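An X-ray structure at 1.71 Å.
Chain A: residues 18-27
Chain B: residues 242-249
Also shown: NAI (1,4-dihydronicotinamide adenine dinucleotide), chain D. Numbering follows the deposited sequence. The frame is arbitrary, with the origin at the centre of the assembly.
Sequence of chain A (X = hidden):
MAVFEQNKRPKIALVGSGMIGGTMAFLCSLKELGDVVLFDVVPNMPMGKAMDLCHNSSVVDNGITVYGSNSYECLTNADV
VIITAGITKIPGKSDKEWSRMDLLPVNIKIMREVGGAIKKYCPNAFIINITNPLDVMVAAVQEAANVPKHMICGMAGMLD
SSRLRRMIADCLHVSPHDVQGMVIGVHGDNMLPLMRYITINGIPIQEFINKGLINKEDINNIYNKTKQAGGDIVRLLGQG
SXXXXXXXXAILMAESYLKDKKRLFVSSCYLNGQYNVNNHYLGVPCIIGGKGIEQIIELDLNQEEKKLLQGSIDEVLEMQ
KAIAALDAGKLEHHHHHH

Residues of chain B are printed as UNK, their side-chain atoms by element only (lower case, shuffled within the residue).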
ATOM      1  N   GLY A  18       7.027  -9.738   0.438  1.00 34.31           N
ATOM      2  CA  GLY A  18       7.040  -9.007  -0.814  1.00 31.43           C
ATOM      3  C   GLY A  18       5.957  -7.949  -0.856  1.00 32.02           C
ATOM      4  O   GLY A  18       5.443  -7.539   0.190  1.00 29.47           O
ATOM      5  N   MET A  19       5.596  -7.497  -2.059  1.00 29.53           N
ATOM      6  CA  MET A  19       4.638  -6.402  -2.177  1.00 28.82           C
ATOM      7  C   MET A  19       3.263  -6.796  -1.641  1.00 30.07           C
ATOM      8  O   MET A  19       2.605  -5.993  -0.970  1.00 28.02           O
ATOM      9  CB  MET A  19       4.544  -5.938  -3.631  1.00 31.37           C
ATOM     10  CG  MET A  19       5.810  -5.250  -4.166  1.00 34.11           C
ATOM     11  SD  MET A  19       6.471  -3.925  -3.122  1.00 36.58           S
ATOM     12  CE  MET A  19       5.030  -2.885  -2.908  1.00 34.52           C
ATOM     13  N   ILE A  20       2.807  -8.025  -1.911  1.00 29.70           N
ATOM     14  CA  ILE A  20       1.514  -8.453  -1.375  1.00 30.33           C
ATOM     15  C   ILE A  20       1.571  -8.501   0.149  1.00 28.33           C
ATOM     16  O   ILE A  20       0.650  -8.043   0.835  1.00 28.31           O
ATOM     17  CB  ILE A  20       1.081  -9.807  -1.973  1.00 33.21           C
ATOM     18  CG1 ILE A  20       0.749  -9.652  -3.463  1.00 43.84           C
ATOM     19  CG2 ILE A  20      -0.167 -10.340  -1.259  1.00 37.68           C
ATOM     20  CD1 ILE A  20       0.293 -10.938  -4.174  1.00 48.01           C
ATOM     21  N   GLY A  21       2.652  -9.053   0.702  1.00 28.70           N
ATOM     22  CA  GLY A  21       2.784  -9.100   2.152  1.00 28.56           C
ATOM     23  C   GLY A  21       2.769  -7.720   2.784  1.00 27.70           C
ATOM     24  O   GLY A  21       2.078  -7.484   3.777  1.00 25.28           O
ATOM     25  N   GLY A  22       3.533  -6.788   2.214  1.00 29.75           N
ATOM     26  CA  GLY A  22       3.537  -5.432   2.739  1.00 27.48           C
ATOM     27  C   GLY A  22       2.180  -4.766   2.619  1.00 27.35           C
ATOM     28  O   GLY A  22       1.745  -4.050   3.524  1.00 23.63           O
ATOM     29  N   THR A  23       1.501  -4.984   1.492  1.00 27.52           N
ATOM     30  CA  THR A  23       0.161  -4.441   1.302  1.00 26.20           C
ATOM     31  C   THR A  23      -0.784  -4.892   2.410  1.00 27.34           C
ATOM     32  O   THR A  23      -1.578  -4.090   2.923  1.00 26.46           O
ATOM     33  CB  THR A  23      -0.369  -4.862  -0.072  1.00 28.66           C
ATOM     34  OG1 THR A  23       0.420  -4.242  -1.098  1.00 28.85           O
ATOM     35  CG2 THR A  23      -1.835  -4.468  -0.258  1.00 30.45           C
ATOM     36  N   MET A  24      -0.722  -6.172   2.786  1.00 25.26           N
ATOM     37  CA  MET A  24      -1.604  -6.671   3.834  1.00 28.04           C
ATOM     38  C   MET A  24      -1.215  -6.107   5.196  1.00 27.36           C
ATOM     39  O   MET A  24      -2.088  -5.755   5.998  1.00 25.81           O
ATOM     40  CB  MET A  24      -1.590  -8.199   3.846  1.00 25.15           C
ATOM     41  CG  MET A  24      -2.031  -8.817   2.519  1.00 25.01           C
ATOM     42  SD  MET A  24      -2.226 -10.610   2.552  1.00 27.03           S
ATOM     43  CE  MET A  24      -0.526 -11.159   2.640  1.00 32.27           C
ATOM     44  N   ALA A  25       0.087  -5.996   5.470  1.00 28.66           N
ATOM     45  CA  ALA A  25       0.535  -5.358   6.705  1.00 26.17           C
ATOM     46  C   ALA A  25       0.045  -3.914   6.779  1.00 23.33           C
ATOM     47  O   ALA A  25      -0.423  -3.454   7.827  1.00 25.78           O
ATOM     48  CB  ALA A  25       2.060  -5.420   6.794  1.00 29.54           C
ATOM     49  N   PHE A  26       0.168  -3.181   5.671  1.00 26.31           N
ATOM     50  CA  PHE A  26      -0.354  -1.820   5.586  1.00 25.32           C
ATOM     51  C   PHE A  26      -1.840  -1.768   5.939  1.00 28.11           C
ATOM     52  O   PHE A  26      -2.281  -0.887   6.691  1.00 27.00           O
ATOM     53  CB  PHE A  26      -0.098  -1.290   4.172  1.00 25.74           C
ATOM     54  CG  PHE A  26      -0.326   0.194   3.992  1.00 26.47           C
ATOM     55  CD1 PHE A  26       0.005   1.112   4.979  1.00 27.39           C
ATOM     56  CD2 PHE A  26      -0.822   0.670   2.787  1.00 22.91           C
ATOM     57  CE1 PHE A  26      -0.195   2.469   4.772  1.00 26.21           C
ATOM     58  CE2 PHE A  26      -1.020   2.015   2.578  1.00 26.63           C
ATOM     59  CZ  PHE A  26      -0.703   2.918   3.566  1.00 28.56           C
ATOM     60  N   LEU A  27      -2.624  -2.718   5.423  1.00 26.95           N
ATOM     61  CA  LEU A  27      -4.056  -2.741   5.713  1.00 29.03           C
ATOM     62  C   LEU A  27      -4.321  -2.984   7.196  1.00 28.25           C
ATOM     63  O   LEU A  27      -5.242  -2.393   7.775  1.00 25.68           O
ATOM     64  CB  LEU A  27      -4.744  -3.816   4.871  1.00 25.18           C
ATOM     65  CG  LEU A  27      -5.008  -3.511   3.393  1.00 27.18           C
ATOM     66  CD1 LEU A  27      -5.277  -4.795   2.624  1.00 28.18           C
ATOM     67  CD2 LEU A  27      -6.186  -2.559   3.234  1.00 28.68           C
TER
ATOM     68  N   UNK B 242      11.672   4.532   2.418  1.00 29.25           N
ATOM     69  CA  UNK B 242      10.346   4.336   2.990  1.00 27.67           C
ATOM     70  C   UNK B 242       9.269   4.817   2.026  1.00 27.90           C
ATOM     71  O   UNK B 242       9.464   5.770   1.268  1.00 30.55           O
ATOM     72  c   UNK B 242      10.220   5.087   4.319  1.00 32.74           C
ATOM     73  N   UNK B 243       8.109   4.153   2.063  1.00 29.85           N
ATOM     74  CA  UNK B 243       6.983   4.616   1.257  1.00 27.13           C
ATOM     75  C   UNK B 243       5.613   4.515   1.914  1.00 29.41           C
ATOM     76  O   UNK B 243       4.707   5.226   1.471  1.00 31.18           O
ATOM     77  c   UNK B 243       6.150   0.155  -0.148  1.00 26.97           C
ATOM     78  c   UNK B 243       8.364   1.800  -0.038  1.00 31.44           C
ATOM     79  c   UNK B 243       5.996   1.533  -0.140  1.00 26.89           C
ATOM     80  o   UNK B 243       7.576  -1.757  -0.109  1.00 33.92           O
ATOM     81  c   UNK B 243       8.524   0.425  -0.047  1.00 29.75           C
ATOM     82  c   UNK B 243       7.100   2.378  -0.074  1.00 28.51           C
ATOM     83  c   UNK B 243       6.935   3.887  -0.096  1.00 26.64           C
ATOM     84  c   UNK B 243       7.417  -0.389  -0.100  1.00 32.43           C
ATOM     85  N   UNK B 244       5.407   3.707   2.957  1.00 26.79           N
ATOM     86  CA  UNK B 244       4.082   3.650   3.571  1.00 26.75           C
ATOM     87  C   UNK B 244       3.793   4.911   4.378  1.00 27.98           C
ATOM     88  O   UNK B 244       2.849   5.650   4.076  1.00 25.79           O
ATOM     89  c   UNK B 244       3.839   1.143   3.607  1.00 25.43           C
ATOM     90  c   UNK B 244       2.724   0.914   2.811  1.00 29.53           C
ATOM     91  c   UNK B 244       3.950   2.397   4.435  1.00 28.14           C
ATOM     92  c   UNK B 244       4.854   0.197   3.603  1.00 26.27           C
ATOM     93  c   UNK B 244       2.620  -0.223   2.041  1.00 27.78           C
ATOM     94  o   UNK B 244       3.535  -2.284   1.290  1.00 29.31           O
ATOM     95  c   UNK B 244       4.759  -0.946   2.837  1.00 25.84           C
ATOM     96  c   UNK B 244       3.641  -1.150   2.057  1.00 28.52           C
ATOM     97  N   UNK B 245       4.593   5.178   5.408  1.00 24.03           N
ATOM     98  CA  UNK B 245       4.368   6.379   6.207  1.00 24.72           C
ATOM     99  C   UNK B 245       4.489   7.659   5.387  1.00 26.96           C
ATOM    100  O   UNK B 245       3.699   8.587   5.629  1.00 25.95           O
ATOM    101  c   UNK B 245       5.331   6.398   7.402  1.00 27.65           C
ATOM    102  N   UNK B 246       5.422   7.790   4.437  1.00 26.23           N
ATOM    103  CA  UNK B 246       5.426   9.002   3.598  1.00 26.82           C
ATOM    104  C   UNK B 246       4.150   9.200   2.796  1.00 28.02           C
ATOM    105  O   UNK B 246       3.660  10.334   2.695  1.00 25.57           O
ATOM    106  c   UNK B 246       6.642   8.786   2.684  1.00 25.99           C
ATOM    107  c   UNK B 246       7.541   7.897   3.456  1.00 27.76           C
ATOM    108  c   UNK B 246       6.654   7.000   4.271  1.00 26.17           C
ATOM    109  N   UNK B 247       3.604   8.134   2.206  1.00 24.97           N
ATOM    110  CA  UNK B 247       2.400   8.279   1.404  1.00 22.85           C
ATOM    111  C   UNK B 247       1.191   8.667   2.237  1.00 22.95           C
ATOM    112  O   UNK B 247       0.393   9.519   1.835  1.00 22.42           O
ATOM    113  N   UNK B 248       1.043   8.052   3.411  1.00 23.34           N
ATOM    114  CA  UNK B 248      -0.080   8.374   4.283  1.00 24.41           C
ATOM    115  C   UNK B 248       0.019   9.804   4.800  1.00 25.43           C
ATOM    116  O   UNK B 248      -0.989  10.513   4.874  1.00 25.26           O
ATOM    117  c   UNK B 248      -0.131   7.372   5.435  1.00 24.24           C
ATOM    118  o   UNK B 248      -0.139   6.039   4.908  1.00 24.42           O
ATOM    119  c   UNK B 248      -1.373   7.571   6.295  1.00 23.51           C
ATOM    120  N   UNK B 249       1.229  10.254   5.146  1.00 24.44           N
ATOM    121  CA  UNK B 249       1.414  11.633   5.591  1.00 26.27           C
ATOM    122  C   UNK B 249       0.943  12.620   4.531  1.00 29.11           C
ATOM    123  O   UNK B 249       0.190  13.557   4.830  1.00 25.43           O
ATOM    124  c   UNK B 249       2.885  11.882   5.935  1.00 23.47           C
ATOM    125  o   UNK B 249       3.300  11.086   7.032  1.00 27.21           O
TER
HETATM  126  PA  NAI D 401      10.216   5.806  -7.187  1.00 35.50           P
HETATM  127  O1A NAI D 401      11.460   5.739  -8.044  1.00 34.73           O
HETATM  128  O2A NAI D 401       9.547   4.527  -6.740  1.00 28.53           O
HETATM  129  O5B NAI D 401       9.132   6.679  -7.992  1.00 30.36           O
HETATM  130  C5B NAI D 401       9.523   7.839  -8.720  1.00 34.87           C
HETATM  131  C4B NAI D 401       8.741   7.852 -10.022  1.00 34.25           C
HETATM  132  O4B NAI D 401       8.816   9.123 -10.671  1.00 33.56           O
HETATM  133  C3B NAI D 401       9.271   6.824 -11.017  1.00 36.27           C
HETATM  134  O3B NAI D 401       8.245   5.872 -11.307  1.00 32.50           O
HETATM  135  C2B NAI D 401       9.642   7.630 -12.248  1.00 35.73           C
HETATM  136  O2B NAI D 401       9.359   6.945 -13.469  1.00 33.01           O
HETATM  137  C1B NAI D 401       8.760   8.850 -12.067  1.00 35.94           C
HETATM  138  N9A NAI D 401       9.136  10.031 -12.874  1.00 36.71           N
HETATM  139  C8A NAI D 401      10.347  10.416 -13.327  1.00 34.17           C
HETATM  140  N7A NAI D 401      10.232  11.570 -14.040  1.00 33.74           N
HETATM  141  C5A NAI D 401       8.932  11.922 -14.048  1.00 33.76           C
HETATM  142  C6A NAI D 401       8.106  13.013 -14.601  1.00 35.39           C
HETATM  143  N6A NAI D 401       8.660  14.008 -15.324  1.00 35.70           N
HETATM  144  N1A NAI D 401       6.775  12.986 -14.361  1.00 38.38           N
HETATM  145  C2A NAI D 401       6.195  12.008 -13.640  1.00 34.30           C
HETATM  146  N3A NAI D 401       6.887  10.989 -13.112  1.00 33.84           N
HETATM  147  C4A NAI D 401       8.223  10.899 -13.280  1.00 35.43           C
HETATM  148  O3  NAI D 401      10.545   6.718  -5.893  1.00 32.56           O
HETATM  149  PN  NAI D 401       9.644   6.807  -4.553  1.00 31.39           P
HETATM  150  O1N NAI D 401      10.083   5.718  -3.604  1.00 31.63           O
HETATM  151  O2N NAI D 401       8.190   6.929  -4.944  1.00 33.65           O
HETATM  152  O5D NAI D 401      10.149   8.214  -3.951  1.00 32.65           O
HETATM  153  C5D NAI D 401       9.900   9.409  -4.682  1.00 35.02           C
HETATM  154  C4D NAI D 401      10.591  10.613  -4.056  1.00 38.08           C
HETATM  155  O4D NAI D 401      10.131  10.837  -2.717  1.00 37.92           O
HETATM  156  C3D NAI D 401      12.096  10.409  -3.976  1.00 36.94           C
HETATM  157  O3D NAI D 401      12.746  11.615  -4.383  1.00 33.88           O
HETATM  158  C2D NAI D 401      12.349  10.131  -2.512  1.00 38.77           C
HETATM  159  O2D NAI D 401      13.668  10.482  -2.091  1.00 37.63           O
HETATM  160  C1D NAI D 401      11.280  11.007  -1.882  1.00 37.49           C
HETATM  161  N1N NAI D 401      10.963  10.745  -0.471  1.00 36.61           N
HETATM  162  C2N NAI D 401      10.643  11.825   0.243  1.00 39.26           C
HETATM  163  C3N NAI D 401      10.306  11.759   1.577  1.00 37.79           C
HETATM  164  C7N NAI D 401       9.976  13.046   2.273  1.00 37.65           C
HETATM  165  O7N NAI D 401       9.766  14.044   1.601  1.00 31.70           O
HETATM  166  N7N NAI D 401       9.934  13.086   3.598  1.00 38.33           N
HETATM  167  C4N NAI D 401      10.273  10.442   2.306  1.00 36.67           C
HETATM  168  C5N NAI D 401      10.640   9.335   1.426  1.00 42.02           C
HETATM  169  C6N NAI D 401      10.959   9.525   0.081  1.00 39.71           C
HETATM  170  O   HOH W   1       1.597  -1.783  -0.718  1.00 29.91           O

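Position 242 carries a single side-chain carbon and touches nothing on chain A; its carbonyl instead lies near the cofactor, with backbone O 3.8 Å from NAI C5N. One carbon beyond CA means alanine, Ala242(B), a small residue in the stretch before the helix.

Position 243 has one carbon followed by a six-carbon ring bearing one oxygen, and that oxygen comes near SD of Met19(A); this is tyrosine. Its CA-to-CB bond points sideways, yet the long side chain (chi1 in the p well) brings its end to chain A: OH of Tyr243(B) lies 3.9 Å from SD of Met19(A), and CE1 of Tyr243(B) lies 4.3 Å from CE of Met19(A). The flexible thioether adapts well to such a ring.

Position 244 shows the same atoms, a carbon and a ring with one oxygen, but points toward chain A, and far more of its own surface is covered by chain A. The ring lies against Phe26(A) and its oxygen against the Gly22(A) backbone. It is Tyr244(B). CD1 of Tyr244(B) sits 3.3 Å from CG of Phe26(A), over one face of the phenylalanine ring; the two ring planes are inclined at 44°. OH of Tyr244(B) is 3.1 Å from C of Gly22(A). The glycine makes this possible, since a CB there would lie 2.6 Å from OH of Tyr244(B).

Position 245 has one carbon, directed away from chain A: Ala245(B), whose methyl asks for no polar partner in a buried position.

At position 246 three carbons close a ring onto the backbone nitrogen without touching the chain A stretch, so it is proline. Pro246(B) suits the first turn of a helix, where its nitrogen need not donate a hydrogen bond, and its CG lies 3.9 Å from NAI C4N.

Position 247 has no side-chain atoms, does not touch the chain A stretch, and is Gly247(B). A CB would be crowded by O of Tyr243(B), at 3.2 Å.

Position 248 has a carbon branching to one oxygen and one carbon, and the oxygen approaches CZ of Phe26(A); hence threonine. This short side chain, pointing toward chain A, sets OG1 of Thr248(B) 3.4 Å from CZ of Phe26(A), at the ring's edge, while a hydrogen bond elsewhere in the structure keeps the buried hydroxyl satisfied.

Position 249 has one carbon and then an oxygen, and does not touch chain A: Ser249(B). Its OG donates to O of Ala245(B) at 2.9 Å, satisfying the buried hydroxyl within its own helix.

The contact works chiefly by packing, without a direct hydrogen bond between the stretches. Tyr244(B) lays its ring against Phe26(A) and its hydroxyl end against the backbone of Gly22(A), one turn earlier in the same helix as Phe26(A), while a water joins the polar ends: it donates to OG1 of Thr23(A) and hydrogen-bonds to OH of Tyr244(B), each at 2.8 Å.

Chain B, residues 242-249: AYYAPGTS
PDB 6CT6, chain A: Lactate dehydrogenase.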